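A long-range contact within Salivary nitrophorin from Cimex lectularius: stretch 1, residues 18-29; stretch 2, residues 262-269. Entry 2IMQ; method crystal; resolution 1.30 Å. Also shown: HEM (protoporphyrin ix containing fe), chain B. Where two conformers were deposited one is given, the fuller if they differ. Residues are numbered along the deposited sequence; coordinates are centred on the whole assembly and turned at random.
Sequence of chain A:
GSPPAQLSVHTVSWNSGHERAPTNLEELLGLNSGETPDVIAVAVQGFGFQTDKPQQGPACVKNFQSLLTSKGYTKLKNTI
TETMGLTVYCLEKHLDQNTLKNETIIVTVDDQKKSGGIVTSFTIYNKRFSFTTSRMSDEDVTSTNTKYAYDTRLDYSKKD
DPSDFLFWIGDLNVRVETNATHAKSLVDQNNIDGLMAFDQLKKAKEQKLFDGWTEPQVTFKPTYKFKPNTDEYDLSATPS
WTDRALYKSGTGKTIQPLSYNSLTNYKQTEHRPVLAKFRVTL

Stretch 1, residues 18-29: HERAPTNLEELL
Stretch 2 262-269: SLTNYKQT

What forms the apolar centre of this contact? The CA-to-CB bond of Y266 points toward stretch 1, and the ring (chi1 m, chi2 90°) meets L28 (chi1 t, chi2 p). Methyl CD1 of L28 sits 4.2 Å from the centroid of the Y266 ring, 7° off its normal, a CH-pi contact over one face; CB of L28 lies 3.8 Å from CZ of Y266. L263 (m, t) extends the patch, its CD1 4.2 Å from CD1 of L28 and 3.7 Å from O of E27. CG of P22, whose ring is C-gamma endo, also packs on the tyrosine, 3.9 Å from CE2 of Y266.

How does the backbone set this packing? L263 to Y266 form a type I beta turn, with T264 at -73/-13 and N265 at -71/-18, closed by Y266 N to L263 O at 3.2 Å. Stretch 1 runs as loop through P22 (-69/164) and N24 (-92/99), then takes helical angles at E26 to L28. In the register, CA of L28 lies 7.3 Å from CA of L263, and CA of E19 lies 7.3 Å from CA of T269.

What happens at the tyrosine hydroxyl? OH of Y266 donates to O of N24 at 2.6 Å, an acceptor near the ring plane, and accepts a weak bond from N of L28 at 2.9 Å, whose angle is only 118°. ND2 of N24 is 3.0 Å from OH of Y266, but poorly angled for a hydrogen bond.

Which side chains make the polar edge? Extended E27 (t, t) accepts through OE1 from ND2 of N265 (m) at 2.7 Å and 161°, tying the turn to the helical segment. Farther along, OE1 of Q268 (m) lies 3.7 Å from CB of P22, and CB of Q268 lies 3.2 Å from OE2 of E19; these are contacts without hydrogen bonds.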

ATOM      1  N   HIS A  18       0.125  16.017   3.584  1.00 26.89           N
ATOM      2  CA  HIS A  18      -0.550  17.090   2.873  1.00 28.52           C
ATOM      3  C   HIS A  18       0.030  17.300   1.478  1.00 29.53           C
ATOM      4  O   HIS A  18      -0.376  18.234   0.779  1.00 30.82           O
ATOM      5  CB  HIS A  18      -0.482  18.405   3.692  1.00 28.89           C
ATOM      6  CG  HIS A  18      -1.259  18.357   4.977  1.00 31.52           C
ATOM      7  ND1 HIS A  18      -2.458  19.018   5.151  1.00 35.78           N
ATOM      8  CD2 HIS A  18      -1.011  17.718   6.144  1.00 35.35           C
ATOM      9  CE1 HIS A  18      -2.906  18.796   6.377  1.00 37.52           C
ATOM     10  NE2 HIS A  18      -2.049  18.004   6.998  1.00 37.71           N
ATOM     11  N   GLU A  19       0.938  16.445   1.022  1.00 29.91           N
ATOM     12  CA  GLU A  19       1.579  16.667  -0.277  1.00 31.31           C
ATOM     13  C   GLU A  19       0.672  16.319  -1.451  1.00 30.96           C
ATOM     14  O   GLU A  19       0.018  15.292  -1.451  1.00 28.71           O
ATOM     15  CB  GLU A  19       2.917  15.963  -0.430  1.00 32.76           C
ATOM     16  CG  GLU A  19       4.056  16.939  -0.746  0.50 35.73           C
ATOM     17  CD  GLU A  19       4.729  16.607  -2.050  0.50 36.93           C
ATOM     18  OE1 GLU A  19       5.218  17.531  -2.732  0.50 36.29           O
ATOM     19  OE2 GLU A  19       4.744  15.407  -2.406  0.50 38.51           O
ATOM     20  N   ARG A  20       0.658  17.195  -2.452  1.00 31.40           N
ATOM     21  CA  ARG A  20       0.007  16.906  -3.715  1.00 32.08           C
ATOM     22  C   ARG A  20       0.648  15.766  -4.478  1.00 30.05           C
ATOM     23  O   ARG A  20       1.827  15.481  -4.328  1.00 30.35           O
ATOM     24  CB  ARG A  20       0.031  18.137  -4.614  1.00 33.77           C
ATOM     25  CG  ARG A  20       1.383  18.551  -5.118  1.00 37.12           C
ATOM     26  CD  ARG A  20       1.319  19.764  -5.993  1.00 39.13           C
ATOM     27  NE  ARG A  20       2.633  20.251  -6.394  1.00 43.62           N
ATOM     28  CZ  ARG A  20       2.838  21.375  -7.096  1.00 47.30           C
ATOM     29  NH1 ARG A  20       1.811  22.129  -7.487  1.00 49.83           N
ATOM     30  NH2 ARG A  20       4.073  21.750  -7.417  1.00 48.89           N
ATOM     31  N   ALA A  21      -0.129  15.086  -5.304  1.00 28.36           N
ATOM     32  CA  ALA A  21       0.442  14.082  -6.171  1.00 29.49           C
ATOM     33  C   ALA A  21       1.532  14.685  -7.025  1.00 29.93           C
ATOM     34  O   ALA A  21       1.398  15.827  -7.544  1.00 30.48           O
ATOM     35  CB  ALA A  21      -0.605  13.455  -7.052  1.00 28.27           C
ATOM     36  N   PRO A  22       2.614  13.934  -7.226  1.00 30.59           N
ATOM     37  CA  PRO A  22       3.645  14.365  -8.146  1.00 31.40           C
ATOM     38  C   PRO A  22       3.121  14.300  -9.568  1.00 31.35           C
ATOM     39  O   PRO A  22       2.082  13.696  -9.833  1.00 28.96           O
ATOM     40  CB  PRO A  22       4.791  13.376  -7.898  1.00 32.50           C
ATOM     41  CG  PRO A  22       4.170  12.212  -7.348  1.00 31.96           C
ATOM     42  CD  PRO A  22       2.929  12.622  -6.627  1.00 31.65           C
ATOM     43  N   THR A  23       3.814  14.964 -10.471  1.00 32.56           N
ATOM     44  CA  THR A  23       3.404  15.003 -11.860  1.00 32.27           C
ATOM     45  C   THR A  23       4.174  13.952 -12.664  1.00 31.25           C
ATOM     46  O   THR A  23       3.694  13.545 -13.714  1.00 31.97           O
ATOM     47  CB  THR A  23       3.590  16.453 -12.395  1.00 33.20           C
ATOM     48  OG1 THR A  23       2.859  16.643 -13.613  1.00 39.77           O
ATOM     49  CG2 THR A  23       5.016  16.779 -12.692  1.00 32.74           C
ATOM     50  N   ASN A  24       5.330  13.492 -12.155  1.00 30.48           N
ATOM     51  CA  ASN A  24       6.105  12.422 -12.772  1.00 28.90           C
ATOM     52  C   ASN A  24       5.695  11.050 -12.178  1.00 27.87           C
ATOM     53  O   ASN A  24       6.094  10.692 -11.092  1.00 29.60           O
ATOM     54  CB  ASN A  24       7.630  12.738 -12.784  1.00 31.56           C
ATOM     55  CG  ASN A  24       8.423  12.181 -11.619  1.00 34.46           C
ATOM     56  OD1 ASN A  24       8.506  12.798 -10.572  1.00 36.93           O
ATOM     57  ND2 ASN A  24       9.007  10.977 -11.813  1.00 42.68           N
ATOM     58  N   LEU A  25       4.846  10.333 -12.901  1.00 23.73           N
ATOM     59  CA  LEU A  25       4.086   9.215 -12.323  1.00 23.30           C
ATOM     60  C   LEU A  25       4.535   7.879 -12.835  1.00 22.19           C
ATOM     61  O   LEU A  25       4.266   6.853 -12.224  1.00 21.63           O
ATOM     62  CB  LEU A  25       2.609   9.415 -12.599  1.00 21.84           C
ATOM     63  CG  LEU A  25       1.903  10.626 -11.989  1.00 23.14           C
ATOM     64  CD1 LEU A  25       0.485  10.672 -12.493  1.00 26.57           C
ATOM     65  CD2 LEU A  25       1.937  10.613 -10.461  1.00 25.67           C
ATOM     66  N   GLU A  26       5.210   7.834 -13.970  1.00 23.01           N
ATOM     67  CA  GLU A  26       5.688   6.582 -14.492  1.00 24.41           C
ATOM     68  C   GLU A  26       6.609   5.872 -13.531  1.00 23.66           C
ATOM     69  O   GLU A  26       6.488   4.681 -13.333  1.00 24.39           O
ATOM     70  CB  GLU A  26       6.405   6.759 -15.851  1.00 24.48           C
ATOM     71  CG  GLU A  26       5.470   7.020 -17.004  1.00 27.94           C
ATOM     72  CD  GLU A  26       6.073   6.694 -18.359  1.00 31.49           C
ATOM     73  OE1 GLU A  26       7.305   6.629 -18.423  1.00 39.67           O
ATOM     74  OE2 GLU A  26       5.313   6.471 -19.343  1.00 40.67           O
ATOM     75  N   GLU A  27       7.535   6.599 -12.942  1.00 23.83           N
ATOM     76  CA  GLU A  27       8.426   6.020 -11.990  1.00 23.58           C
ATOM     77  C   GLU A  27       7.666   5.500 -10.742  1.00 21.48           C
ATOM     78  O   GLU A  27       7.935   4.391 -10.269  1.00 21.75           O
ATOM     79  CB  GLU A  27       9.452   7.043 -11.562  1.00 24.34           C
ATOM     80  CG  GLU A  27      10.513   6.518 -10.632  1.00 27.49           C
ATOM     81  CD  GLU A  27      11.546   7.570 -10.259  1.00 30.24           C
ATOM     82  OE1 GLU A  27      12.487   7.217  -9.545  1.00 37.35           O
ATOM     83  OE2 GLU A  27      11.421   8.748 -10.658  1.00 40.11           O
ATOM     84  N   LEU A  28       6.732   6.304 -10.251  1.00 20.23           N
ATOM     85  CA  LEU A  28       5.937   5.971  -9.077  1.00 19.73           C
ATOM     86  C   LEU A  28       5.217   4.646  -9.255  1.00 18.50           C
ATOM     87  O   LEU A  28       5.072   3.870  -8.315  1.00 20.14           O
ATOM     88  CB  LEU A  28       4.936   7.104  -8.822  1.00 18.74           C
ATOM     89  CG  LEU A  28       4.171   6.963  -7.528  1.00 19.88           C
ATOM     90  CD1 LEU A  28       5.021   7.217  -6.321  1.00 21.59           C
ATOM     91  CD2 LEU A  28       2.963   7.844  -7.485  1.00 22.20           C
ATOM     92  N   LEU A  29       4.763   4.367 -10.482  1.00 18.02           N
ATOM     93  CA  LEU A  29       3.967   3.187 -10.765  1.00 18.88           C
ATOM     94  C   LEU A  29       4.779   2.044 -11.343  1.00 17.98           C
ATOM     95  O   LEU A  29       4.257   0.974 -11.616  1.00 19.60           O
ATOM     96  CB  LEU A  29       2.819   3.533 -11.709  1.00 19.43           C
ATOM     97  CG  LEU A  29       1.972   4.701 -11.285  1.00 23.58           C
ATOM     98  CD1 LEU A  29       0.980   4.996 -12.376  1.00 27.40           C
ATOM     99  CD2 LEU A  29       1.309   4.458 -10.037  1.00 24.13           C
ATOM    100  N   SER A 262      11.673   0.978  -1.945  1.00 16.77           N
ATOM    101  CA  SER A 262      11.333   2.361  -1.774  1.00 16.24           C
ATOM    102  C   SER A 262      11.831   3.140  -3.000  1.00 18.03           C
ATOM    103  O   SER A 262      12.803   2.776  -3.629  1.00 20.42           O
ATOM    104  CB  SER A 262      11.975   2.937  -0.529  1.00 16.85           C
ATOM    105  OG  SER A 262      13.380   2.766  -0.581  1.00 19.88           O
ATOM    106  N   LEU A 263      11.124   4.212  -3.275  1.00 17.01           N
ATOM    107  CA  LEU A 263      11.467   5.096  -4.388  1.00 18.21           C
ATOM    108  C   LEU A 263      12.047   6.365  -3.850  1.00 20.08           C
ATOM    109  O   LEU A 263      11.388   7.367  -3.553  1.00 20.60           O
ATOM    110  CB  LEU A 263      10.245   5.364  -5.219  1.00 19.52           C
ATOM    111  CG  LEU A 263       9.520   4.150  -5.747  1.00 18.68           C
ATOM    112  CD1 LEU A 263       8.315   4.606  -6.546  1.00 22.84           C
ATOM    113  CD2 LEU A 263      10.415   3.237  -6.560  1.00 23.99           C
ATOM    114  N   THR A 264      13.362   6.319  -3.728  1.00 23.81           N
ATOM    115  CA  THR A 264      14.077   7.363  -3.013  1.00 26.54           C
ATOM    116  C   THR A 264      14.139   8.676  -3.825  1.00 26.12           C
ATOM    117  O   THR A 264      14.383   9.722  -3.238  1.00 27.23           O
ATOM    118  CB  THR A 264      15.459   6.854  -2.565  1.00 27.49           C
ATOM    119  OG1 THR A 264      16.155   6.270  -3.651  1.00 31.53           O
ATOM    120  CG2 THR A 264      15.280   5.678  -1.527  1.00 29.92           C
ATOM    121  N   ASN A 265      13.808   8.645  -5.125  1.00 27.44           N
ATOM    122  CA  ASN A 265      13.715   9.893  -5.951  1.00 28.01           C
ATOM    123  C   ASN A 265      12.535  10.786  -5.633  1.00 29.10           C
ATOM    124  O   ASN A 265      12.488  11.944  -6.037  1.00 31.08           O
ATOM    125  CB  ASN A 265      13.673   9.537  -7.444  1.00 29.55           C
ATOM    126  CG  ASN A 265      14.990   9.050  -7.951  1.00 31.37           C
ATOM    127  OD1 ASN A 265      16.054   9.432  -7.417  1.00 34.56           O
ATOM    128  ND2 ASN A 265      14.956   8.208  -8.975  1.00 34.00           N
ATOM    129  N   TYR A 266      11.527  10.223  -4.951  1.00 26.77           N
ATOM    130  CA  TYR A 266      10.423  11.010  -4.452  1.00 26.71           C
ATOM    131  C   TYR A 266      10.709  11.467  -3.036  1.00 27.21           C
ATOM    132  O   TYR A 266      10.287  10.797  -2.067  1.00 27.66           O
ATOM    133  CB  TYR A 266       9.111  10.184  -4.540  1.00 25.63           C
ATOM    134  CG  TYR A 266       8.710   9.874  -5.960  1.00 23.75           C
ATOM    135  CD1 TYR A 266       9.144   8.744  -6.600  1.00 24.19           C
ATOM    136  CD2 TYR A 266       7.920  10.760  -6.688  1.00 26.87           C
ATOM    137  CE1 TYR A 266       8.800   8.465  -7.918  1.00 27.85           C
ATOM    138  CE2 TYR A 266       7.554  10.485  -8.008  1.00 23.66           C
ATOM    139  CZ  TYR A 266       8.004   9.355  -8.629  1.00 25.49           C
ATOM    140  OH  TYR A 266       7.667   9.028  -9.928  1.00 27.06           O
ATOM    141  N   LYS A 267      11.442  12.595  -2.906  1.00 28.18           N
ATOM    142  CA  LYS A 267      11.901  13.092  -1.609  1.00 29.05           C
ATOM    143  C   LYS A 267      11.058  14.177  -1.008  1.00 30.70           C
ATOM    144  O   LYS A 267      11.421  14.760   0.025  1.00 32.95           O
ATOM    145  CB  LYS A 267      13.327  13.656  -1.701  1.00 31.01           C
ATOM    146  CG  LYS A 267      14.319  12.707  -2.252  1.00 29.13           C
ATOM    147  CD  LYS A 267      15.738  13.260  -2.209  1.00 30.95           C
ATOM    148  CE  LYS A 267      16.608  12.502  -3.187  1.00 33.90           C
ATOM    149  NZ  LYS A 267      16.770  11.061  -2.821  1.00 33.35           N
ATOM    150  N   GLN A 268       9.926  14.451  -1.620  1.00 31.86           N
ATOM    151  CA  GLN A 268       9.140  15.621  -1.287  1.00 33.21           C
ATOM    152  C   GLN A 268       8.654  15.575   0.134  1.00 32.37           C
ATOM    153  O   GLN A 268       8.255  16.598   0.708  1.00 34.56           O
ATOM    154  CB  GLN A 268       7.898  15.731  -2.190  1.00 34.37           C
ATOM    155  CG  GLN A 268       8.203  15.843  -3.673  1.00 36.49           C
ATOM    156  CD  GLN A 268       7.969  14.564  -4.425  1.00 36.82           C
ATOM    157  OE1 GLN A 268       7.185  14.522  -5.354  1.00 40.59           O
ATOM    158  NE2 GLN A 268       8.632  13.532  -4.029  1.00 32.30           N
ATOM    159  N   THR A 269       8.632  14.383   0.749  1.00 31.01           N
ATOM    160  CA  THR A 269       8.111  14.341   2.094  1.00 29.07           C
ATOM    161  C   THR A 269       8.961  13.467   3.032  1.00 26.24           C
ATOM    162  O   THR A 269       9.995  12.992   2.664  1.00 26.48           O
ATOM    163  CB  THR A 269       6.642  13.933   2.071  1.00 30.36           C
ATOM    164  OG1 THR A 269       5.991  14.393   3.249  1.00 34.10           O
ATOM    165  CG2 THR A 269       6.426  12.431   2.092  1.00 30.95           C
TER
HETATM  166  CHA HEM B 300      -7.910  11.163  -6.919  1.00 23.34           C
HETATM  167  CHB HEM B 300      -3.320   9.836  -6.094  1.00 20.11           C
HETATM  168  CHC HEM B 300      -2.794  13.560  -3.091  1.00 23.61           C
HETATM  169  CHD HEM B 300      -7.385  14.738  -3.610  1.00 25.58           C
HETATM  170  C1A HEM B 300      -6.726  10.487  -7.001  1.00 21.64           C
HETATM  171  C2A HEM B 300      -6.440   9.348  -7.841  1.00 20.72           C
HETATM  172  C3A HEM B 300      -5.164   8.976  -7.566  1.00 19.99           C
HETATM  173  C4A HEM B 300      -4.619   9.877  -6.592  1.00 21.58           C
HETATM  174  CMA HEM B 300      -4.408   7.840  -8.231  1.00 21.47           C
HETATM  175  CAA HEM B 300      -7.381   8.669  -8.863  1.00 20.89           C
HETATM  176  CBA HEM B 300      -6.989   9.335 -10.211  1.00 24.12           C
HETATM  177  CGA HEM B 300      -7.875   8.851 -11.349  1.00 24.76           C
HETATM  178  O1A HEM B 300      -9.000   9.335 -11.464  1.00 26.02           O
HETATM  179  O2A HEM B 300      -7.430   8.026 -12.184  1.00 23.54           O
HETATM  180  C1B HEM B 300      -2.792  10.741  -5.228  1.00 19.88           C
HETATM  181  C2B HEM B 300      -1.428  10.738  -4.759  1.00 20.74           C
HETATM  182  C3B HEM B 300      -1.264  11.764  -3.932  1.00 21.93           C
HETATM  183  C4B HEM B 300      -2.522  12.462  -3.862  1.00 20.26           C
HETATM  184  CMB HEM B 300      -0.526   9.663  -5.254  1.00 21.48           C
HETATM  185  CAB HEM B 300      -0.026  12.190  -3.158  1.00 21.23           C
HETATM  186  CBB HEM B 300       1.198  11.800  -3.537  1.00 29.84           C
HETATM  187  C1C HEM B 300      -3.955  14.267  -2.964  1.00 21.87           C
HETATM  188  C2C HEM B 300      -4.205  15.390  -2.097  1.00 23.36           C
HETATM  189  C3C HEM B 300      -5.470  15.744  -2.305  1.00 26.20           C
HETATM  190  C4C HEM B 300      -6.081  14.792  -3.179  1.00 23.98           C
HETATM  191  CMC HEM B 300      -3.169  16.165  -1.274  1.00 26.70           C
HETATM  192  CAC HEM B 300      -6.203  16.907  -1.652  1.00 28.18           C
HETATM  193  CBC HEM B 300      -6.348  17.000  -0.332  1.00 33.04           C
HETATM  194  C1D HEM B 300      -7.941  13.850  -4.504  1.00 24.11           C
HETATM  195  C2D HEM B 300      -9.344  13.822  -4.838  1.00 27.77           C
HETATM  196  C3D HEM B 300      -9.500  12.754  -5.872  1.00 26.50           C
HETATM  197  C4D HEM B 300      -8.190  12.190  -6.066  1.00 24.29           C
HETATM  198  CMD HEM B 300     -10.442  14.734  -4.290  1.00 28.07           C
HETATM  199  CAD HEM B 300     -10.848  12.374  -6.508  1.00 28.27           C
HETATM  200  CBD HEM B 300     -11.235  13.546  -7.396  1.00 30.51           C
HETATM  201  CGD HEM B 300     -12.344  13.156  -8.323  1.00 33.90           C
HETATM  202  O1D HEM B 300     -12.771  14.054  -9.118  1.00 36.29           O
HETATM  203  O2D HEM B 300     -12.777  11.969  -8.246  1.00 35.87           O
HETATM  204  NA  HEM B 300      -5.598  10.812  -6.256  1.00 23.10           N
HETATM  205  NB  HEM B 300      -3.444  11.791  -4.644  1.00 20.46           N
HETATM  206  NC  HEM B 300      -5.120  13.915  -3.577  1.00 23.09           N
HETATM  207  ND  HEM B 300      -7.303  12.854  -5.235  1.00 24.50           N
HETATM  208 FE   HEM B 300      -5.335  12.440  -5.031  1.00 24.93          FE